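Local structure of probable O-methyltransferase (Mycobacterium tuberculosis, 6JCL) at the interface of chains A and B. The protein catalyses the divalent-metal-dependent transfer of a methyl group from S-adenosyl-L-methionine to a hydroxyl of catechol-like compounds, and works as a homodimer. Coordinates in Å, arbitrary orientation; residue numbers count along the deposited sequence, not the author numbering. Chains: chain A/B, Probable O-methyltransferase.

Contact 1: the interface of chains A and B. Residues chain A 168, 173, 189, 204, 211; chain B 12, 15-16.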
# COMPACT_ATOMS: atom_id res chain seq x y z
N ILE A 168 3.73 0.04 -14.15
CA ILE A 168 4.48 -1.16 -14.53
C ILE A 168 4.11 -1.64 -15.93
O ILE A 168 4.99 -2.05 -16.70
CB ILE A 168 4.29 -2.29 -13.49
CG1 ILE A 168 4.66 -1.81 -12.06
CG2 ILE A 168 5.10 -3.54 -13.90
CD1 ILE A 168 6.14 -1.41 -11.90
N ILE A 173 7.83 -1.27 -19.07
CA ILE A 173 8.79 -0.24 -18.69
C ILE A 173 10.22 -0.69 -18.93
O ILE A 173 11.13 0.15 -18.96
CB ILE A 173 8.62 0.20 -17.22
CG1 ILE A 173 8.72 -1.01 -16.28
CG2 ILE A 173 7.29 0.93 -17.00
CD1 ILE A 173 8.95 -0.59 -14.79
N LEU A 189 8.92 6.86 -13.06
CA LEU A 189 9.66 6.20 -11.99
C LEU A 189 11.07 6.77 -11.85
O LEU A 189 11.58 6.98 -10.74
CB LEU A 189 9.70 4.69 -12.24
CG LEU A 189 8.35 3.96 -12.14
CD1 LEU A 189 8.49 2.55 -12.73
CD2 LEU A 189 7.90 3.90 -10.70
N GLN A 204 4.65 -3.89 -7.64
CA GLN A 204 4.01 -4.58 -8.76
C GLN A 204 2.80 -5.36 -8.28
O GLN A 204 2.87 -6.05 -7.26
CB GLN A 204 4.98 -5.55 -9.41
CG GLN A 204 6.32 -4.93 -9.80
CD GLN A 204 7.19 -5.93 -10.55
OE1 GLN A 204 6.79 -6.44 -11.62
NE2 GLN A 204 8.35 -6.24 -9.99
N TRP A 211 -1.08 -7.57 -14.90
CA TRP A 211 0.19 -7.22 -14.25
C TRP A 211 0.46 -5.73 -14.42
O TRP A 211 0.67 -5.25 -15.54
CB TRP A 211 1.32 -8.08 -14.83
CG TRP A 211 2.71 -7.74 -14.35
CD1 TRP A 211 3.07 -7.11 -13.18
CD2 TRP A 211 3.92 -8.04 -15.04
NE1 TRP A 211 4.45 -6.98 -13.13
CE2 TRP A 211 4.98 -7.55 -14.26
CE3 TRP A 211 4.21 -8.69 -16.26
CZ2 TRP A 211 6.33 -7.67 -14.65
CZ3 TRP A 211 5.55 -8.81 -16.66
CH2 TRP A 211 6.59 -8.30 -15.85
N VAL B 12 11.85 -6.49 -13.30
CA VAL B 12 11.27 -5.19 -12.98
C VAL B 12 11.69 -4.76 -11.58
O VAL B 12 12.07 -3.61 -11.35
CB VAL B 12 9.73 -5.23 -13.14
CG1 VAL B 12 9.07 -3.97 -12.53
CG2 VAL B 12 9.36 -5.38 -14.61
N PHE B 15 15.08 -3.26 -11.51
CA PHE B 15 15.02 -1.88 -11.99
C PHE B 15 14.47 -0.95 -10.91
O PHE B 15 15.01 0.14 -10.71
CB PHE B 15 14.16 -1.82 -13.26
CG PHE B 15 13.88 -0.42 -13.73
CD1 PHE B 15 14.82 0.29 -14.46
CD2 PHE B 15 12.68 0.20 -13.40
CE1 PHE B 15 14.56 1.58 -14.88
CE2 PHE B 15 12.42 1.49 -13.81
CZ PHE B 15 13.36 2.19 -14.55
N LEU B 16 13.39 -1.35 -10.25
CA LEU B 16 12.79 -0.51 -9.21
C LEU B 16 13.76 -0.31 -8.04
O LEU B 16 13.85 0.79 -7.48
CB LEU B 16 11.48 -1.13 -8.71
CG LEU B 16 10.36 -1.32 -9.76
CD1 LEU B 16 9.18 -2.07 -9.15
CD2 LEU B 16 9.91 0.02 -10.32
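B:Val12 presses its CG1 methyl onto the side-chain amide of A:Gln204, 3.4 Å from the amide carbon CD, with OE1 and NE2 almost equally near, so the methyl sits over the amide group as a whole. CG1 stands anti to the valine's own backbone N (chi1 168°) and also reaches CD1 of A:Ile168 at 3.9 Å. The other methyl, CG2, turns to the indole of A:Trp211 and meets its CZ2 at 3.8 Å. One turn further along helix 9-21, B:Leu16 splits its branches: CD1 faces CG of A:Gln204 and CD1 of A:Ile168, while CD2 meets CD1 of A:Leu189 at 3.8 Å. B:Phe15 touches CD1 of A:Ile173 with ring atom CD2, 4.1 Å away, a looser touch. Behind this shell, NE1 of A:Trp211 donates a hydrogen bond of 2.8 Å to OE1 of A:Gln204. The acceptor lies 8° from the indole plane and uses a lone pair in its own carbonyl plane, which restrains the turn of the amide, whose face the valine covers. A:Gln204 belongs to strand 198-206, A:Ile173 to the 3-10 helix 169-174 and A:Leu189 to helix 180-194. The patch thus seats the N-terminal helix of one subunit on its partner and contributes a largely side-chain-packed part of the homodimer interface.

Contact 2: the interface of chains A and B. Residues chain A 199-201, 216-217; chain B 50, 54.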
# COMPACT_ATOMS: atom_id res chain seq x y z
N ASP A 199 10.43 10.58 -1.43
CA ASP A 199 10.94 9.27 -1.06
C ASP A 199 9.91 8.27 -1.55
O ASP A 199 8.74 8.35 -1.15
CB ASP A 199 11.15 9.16 0.44
CG ASP A 199 12.27 8.22 0.80
OD1 ASP A 199 13.02 7.82 -0.13
OD2 ASP A 199 12.43 7.90 2.00
N ALA A 200 10.32 7.33 -2.41
CA ALA A 200 9.35 6.59 -3.20
C ALA A 200 9.64 5.10 -3.20
O ALA A 200 10.79 4.66 -3.02
CB ALA A 200 9.34 7.08 -4.66
N THR A 201 8.57 4.32 -3.41
CA THR A 201 8.65 2.90 -3.70
C THR A 201 7.64 2.57 -4.79
O THR A 201 6.76 3.38 -5.12
CB THR A 201 8.42 2.06 -2.44
OG1 THR A 201 8.81 0.70 -2.70
CG2 THR A 201 6.95 2.10 -2.03
N LEU A 216 4.27 4.82 -4.81
CA LEU A 216 3.83 5.53 -3.62
C LEU A 216 5.00 6.33 -3.10
O LEU A 216 6.09 5.79 -2.95
CB LEU A 216 3.31 4.56 -2.55
CG LEU A 216 2.65 5.22 -1.30
CD1 LEU A 216 1.52 4.38 -0.72
CD2 LEU A 216 3.71 5.47 -0.25
N ALA A 217 4.79 7.63 -2.85
CA ALA A 217 5.87 8.48 -2.39
C ALA A 217 5.40 9.36 -1.25
O ALA A 217 4.22 9.70 -1.15
CB ALA A 217 6.40 9.35 -3.53
N LYS B 50 10.67 -0.75 1.74
CA LYS B 50 10.47 0.69 1.59
C LYS B 50 9.00 1.05 1.73
O LYS B 50 8.67 2.10 2.30
CB LYS B 50 11.03 1.18 0.27
CG LYS B 50 10.96 2.69 0.16
CD LYS B 50 12.31 3.24 -0.22
CE LYS B 50 12.34 4.75 -0.16
NZ LYS B 50 13.15 5.24 -1.29
N LEU B 54 7.62 3.82 4.25
CA LEU B 54 6.82 4.97 3.87
C LEU B 54 5.44 4.92 4.51
O LEU B 54 4.87 5.97 4.83
CB LEU B 54 6.70 5.07 2.34
CG LEU B 54 8.03 5.27 1.59
CD1 LEU B 54 7.81 5.31 0.07
CD2 LEU B 54 8.75 6.54 2.05
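B:Leu54 and B:Lys50, one turn apart on helix 46-58, lie against strand residues A:Asp199 to A:Thr201 in the homodimer of this cation-dependent O-methyltransferase, a member of the class I-like SAM-binding methyltransferase superfamily. The leucine makes the close-packed half. Its CD1 methyl comes 3.4 Å from the backbone O of A:Asp199 and 3.5 Å from the backbone O of A:Leu216, bridging strands 198-206 and 212-219. The same methyl touches CA of A:Ala200 and CG2 of A:Thr201. The side chains of B:Leu54 and A:Leu216 point opposite ways as they pass, with CB of B:Leu54 4.0 Å from CD2 of A:Leu216. With its CG anti to the carbonyl carbon (chi1 -62°), B:Leu54 points both methyls at chain A, and 65 Å² of its surface is hidden. The other side is polar and less well ordered. B:Lys50 passes its CG along CB of A:Thr201 at 3.7 Å, then kinks at its second and fourth torsions to bring the ammonium to the strand. There NZ forms a salt bridge with OD1 of A:Asp199 at 2.8 Å, entering from above the carboxylate plane, although this aspartate is poorly ordered. NZ also donates to the backbone O of A:Ala200 at 3.0 Å, tilted 26° from that carbonyl plane.

Contact 3: the interface of chains A and B. Residues chain A 9, 12-13, 16, 207; chain B 168, 202, 204.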
# COMPACT_ATOMS: atom_id res chain seq x y z
N PRO A 9 -4.86 -14.72 -11.06
CA PRO A 9 -5.07 -13.52 -10.22
C PRO A 9 -6.49 -12.98 -10.33
O PRO A 9 -7.05 -12.55 -9.32
CB PRO A 9 -4.01 -12.53 -10.73
CG PRO A 9 -2.89 -13.48 -11.24
CD PRO A 9 -3.64 -14.62 -11.89
N VAL A 12 -8.54 -14.96 -7.89
CA VAL A 12 -8.22 -14.58 -6.53
C VAL A 12 -8.87 -13.24 -6.18
O VAL A 12 -9.45 -13.09 -5.10
CB VAL A 12 -6.70 -14.54 -6.33
CG1 VAL A 12 -6.36 -13.93 -4.96
CG2 VAL A 12 -6.15 -15.96 -6.43
N ASP A 13 -8.85 -12.28 -7.11
CA ASP A 13 -9.49 -11.00 -6.84
C ASP A 13 -10.99 -11.15 -6.63
O ASP A 13 -11.58 -10.42 -5.83
CB ASP A 13 -9.27 -10.00 -7.98
CG ASP A 13 -8.22 -8.93 -7.64
OD1 ASP A 13 -7.51 -9.03 -6.61
OD2 ASP A 13 -8.12 -7.96 -8.42
N LEU A 16 -11.31 -12.16 -3.11
CA LEU A 16 -11.01 -11.03 -2.23
C LEU A 16 -12.16 -10.03 -2.24
O LEU A 16 -12.52 -9.48 -1.19
CB LEU A 16 -9.70 -10.36 -2.66
CG LEU A 16 -8.41 -11.20 -2.60
CD1 LEU A 16 -7.23 -10.39 -3.09
CD2 LEU A 16 -8.15 -11.67 -1.18
N GLY A 207 -4.02 -9.11 -10.55
CA GLY A 207 -5.41 -9.20 -10.15
C GLY A 207 -6.31 -9.14 -11.37
O GLY A 207 -5.92 -9.56 -12.46
N ILE B 168 -1.48 -14.54 -0.15
CA ILE B 168 -1.98 -15.05 -1.42
C ILE B 168 -1.32 -16.37 -1.82
O ILE B 168 -2.01 -17.29 -2.30
CB ILE B 168 -1.82 -13.99 -2.55
CG1 ILE B 168 -2.53 -12.67 -2.17
CG2 ILE B 168 -2.38 -14.53 -3.89
CD1 ILE B 168 -4.04 -12.82 -2.01
N ALA B 202 -6.94 -6.46 0.31
CA ALA B 202 -5.78 -7.31 0.07
C ALA B 202 -5.31 -7.08 -1.35
O ALA B 202 -6.12 -7.09 -2.28
CB ALA B 202 -6.08 -8.81 0.27
N GLN B 204 -2.75 -8.28 -4.34
CA GLN B 204 -1.85 -9.30 -4.87
C GLN B 204 -0.63 -8.64 -5.50
O GLN B 204 -0.75 -7.66 -6.22
CB GLN B 204 -2.57 -10.13 -5.93
CG GLN B 204 -3.87 -10.75 -5.47
CD GLN B 204 -4.47 -11.57 -6.59
OE1 GLN B 204 -3.86 -12.55 -7.03
NE2 GLN B 204 -5.67 -11.20 -7.06
O HOH W 1 -5.74 -7.62 -5.08
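The N-terminal helix 9-21 of chain A lies on strand 198-205 of chain B, and B:Gln204 is the strand residue that reaches across to the helix. Its carboxamide nitrogen NE2 donates to two acceptors one helical turn apart: the backbone O of A:Pro9 at 3.0 Å and the carboxylate OD1 of A:Asp13 at 2.9 Å. The first bond is nearly straight, 173° at the hydrogen. Both acceptors lie within a few degrees of the glutamine amide plane, so the two bonds together fix the rotation of that amide. The carboxylate is turned 69° from it, and NE2 meets OD1 from above the carboxylate plane. A:Val12 lays CG1 over the face of the B:Gln204 amide, 3.4 Å from CD, while both bonds leave in its plane. The same CG1 also touches CD1 of B:Ile168 at 3.9 Å. The glutamine reaches this position with CG anti to its carbonyl carbon (chi1 -54°) and the chain extended beyond CG, which carries the amide out from the strand to the helix. Further along, A:Leu16 sets CD1 3.6 Å from the backbone O of B:Ala202 and packs CD2 against CB of the same alanine. A water ties the aspartate to the strand backbone: it lies 2.7 Å from OD1 of A:Asp13, 2.9 Å from O of B:Ala202, and 3.1 Å from the backbone N of B:Gln204.

Contact 4: the interface of chains A and B. Residues chain A 16, 20, 47, 50, 54; chain B 200-202.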
# COMPACT_ATOMS: atom_id res chain seq x y z
N LEU A 16 -11.31 -12.16 -3.11
CA LEU A 16 -11.01 -11.03 -2.23
C LEU A 16 -12.16 -10.03 -2.24
O LEU A 16 -12.52 -9.48 -1.19
CB LEU A 16 -9.70 -10.36 -2.66
CG LEU A 16 -8.41 -11.20 -2.60
CD1 LEU A 16 -7.23 -10.39 -3.09
CD2 LEU A 16 -8.15 -11.67 -1.18
N LEU A 20 -13.78 -9.35 1.39
CA LEU A 20 -13.34 -8.14 2.07
C LEU A 20 -14.16 -6.91 1.72
O LEU A 20 -14.13 -5.94 2.49
CB LEU A 20 -11.87 -7.85 1.74
CG LEU A 20 -10.87 -8.94 2.13
CD1 LEU A 20 -9.48 -8.50 1.72
CD2 LEU A 20 -10.93 -9.23 3.62
N GLN A 47 -10.30 -3.99 -4.78
CA GLN A 47 -9.22 -4.05 -3.79
C GLN A 47 -8.33 -2.81 -3.86
O GLN A 47 -7.86 -2.30 -2.83
CB GLN A 47 -8.37 -5.32 -3.98
CG GLN A 47 -9.13 -6.67 -3.79
CD GLN A 47 -9.90 -6.75 -2.48
OE1 GLN A 47 -9.32 -6.71 -1.39
NE2 GLN A 47 -11.22 -6.89 -2.57
N LYS A 50 -10.32 0.15 -2.42
CA LYS A 50 -10.34 0.07 -0.97
C LYS A 50 -8.99 0.44 -0.38
O LYS A 50 -8.93 1.07 0.68
CB LYS A 50 -10.75 -1.33 -0.54
CG LYS A 50 -10.94 -1.43 0.99
CD LYS A 50 -12.24 -2.14 1.28
CE LYS A 50 -12.61 -2.01 2.73
NZ LYS A 50 -13.25 -3.24 3.20
N LEU A 54 -8.46 3.16 2.52
CA LEU A 54 -7.81 2.90 3.79
C LEU A 54 -6.56 3.75 3.98
O LEU A 54 -6.22 4.11 5.11
CB LEU A 54 -7.47 1.41 3.90
CG LEU A 54 -8.71 0.50 3.92
CD1 LEU A 54 -8.27 -0.98 3.99
CD2 LEU A 54 -9.67 0.79 5.07
N ALA B 200 -10.76 -3.85 5.72
CA ALA B 200 -9.57 -4.50 5.16
C ALA B 200 -9.63 -4.59 3.64
O ALA B 200 -10.72 -4.62 3.03
CB ALA B 200 -9.38 -5.91 5.75
N THR B 201 -8.44 -4.61 3.04
CA THR B 201 -8.25 -4.89 1.62
C THR B 201 -7.07 -5.84 1.49
O THR B 201 -6.30 -6.04 2.42
CB THR B 201 -8.00 -3.60 0.81
OG1 THR B 201 -8.12 -3.92 -0.58
CG2 THR B 201 -6.58 -3.00 1.06
N ALA B 202 -6.94 -6.46 0.31
CA ALA B 202 -5.78 -7.31 0.07
C ALA B 202 -5.31 -7.08 -1.35
O ALA B 202 -6.12 -7.09 -2.28
CB ALA B 202 -6.08 -8.81 0.27
O HOH W 2 -13.08 -5.54 5.25
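The side chains of A:Gln47 and B:Thr201 lie alongside, heading opposite ways, and each turns its polar end to the other. The threonine hydroxyl OG1 is swung away from the backbone N (chi1 -167°) and lies within bonding distance of two oxygens of A:Gln47, the backbone O at 2.8 Å and the side-chain OE1 at 3.1 Å. Its one hydrogen must be shared or alternate between them. The bond to O, in that carbonyl's plane on a lone pair, has the better geometry; OE1 is approached from 59° out of the amide carbonyl plane. The backbone N of B:Ala202 holds OE1 in its carbonyl plane at 2.9 Å, and the hydroxyl adds its less favourably placed contact from above. A bend at chi2 (-51°) turns OE1 towards both donors. A:Lys50 runs antiparallel to B:Thr201 in the same manner, its CG against the threonine CB. Its NZ donates to the backbone O of B:Ala200 at 2.9 Å and to O of A:Leu20, also 2.9 Å away, linking the end of one helix of its own chain to the partner strand. A water bonded to O of A:Leu20 and N of B:Ala200 reinforces this link. Apolar groups line the flanks: CD1 of A:Leu20 lies 3.7 Å from CB of B:Ala202, and CD1 of A:Leu54 lies near CG2 of B:Thr201. In the fold, helices 9-21 and 46-58 of chain A thus flank strand 198-205 of chain B at the dimer interface.

Contacts 3 and 4 are neighbours, their C-alpha centres about 10 Å apart, and share A:Leu16 and B:Ala202; contacts 1 and 2 lie about 14 Å apart. Contact 3, some 19 Å from contact 1, contains the chain-exchanged twin of part of it (Val12, Leu16, Ile168 and Gln204). Contact 4, some 20 Å from contact 2, likewise repeats part of that one (Lys50 and Leu54 with Ala200 and Thr201). Helix 9-21 serves contacts 1, 3 and 4, helix 46-58 contacts 2 and 4, and the strand starting at 198 all four. Each subunit therefore both gives helices and receives them, making the homodimer reciprocal.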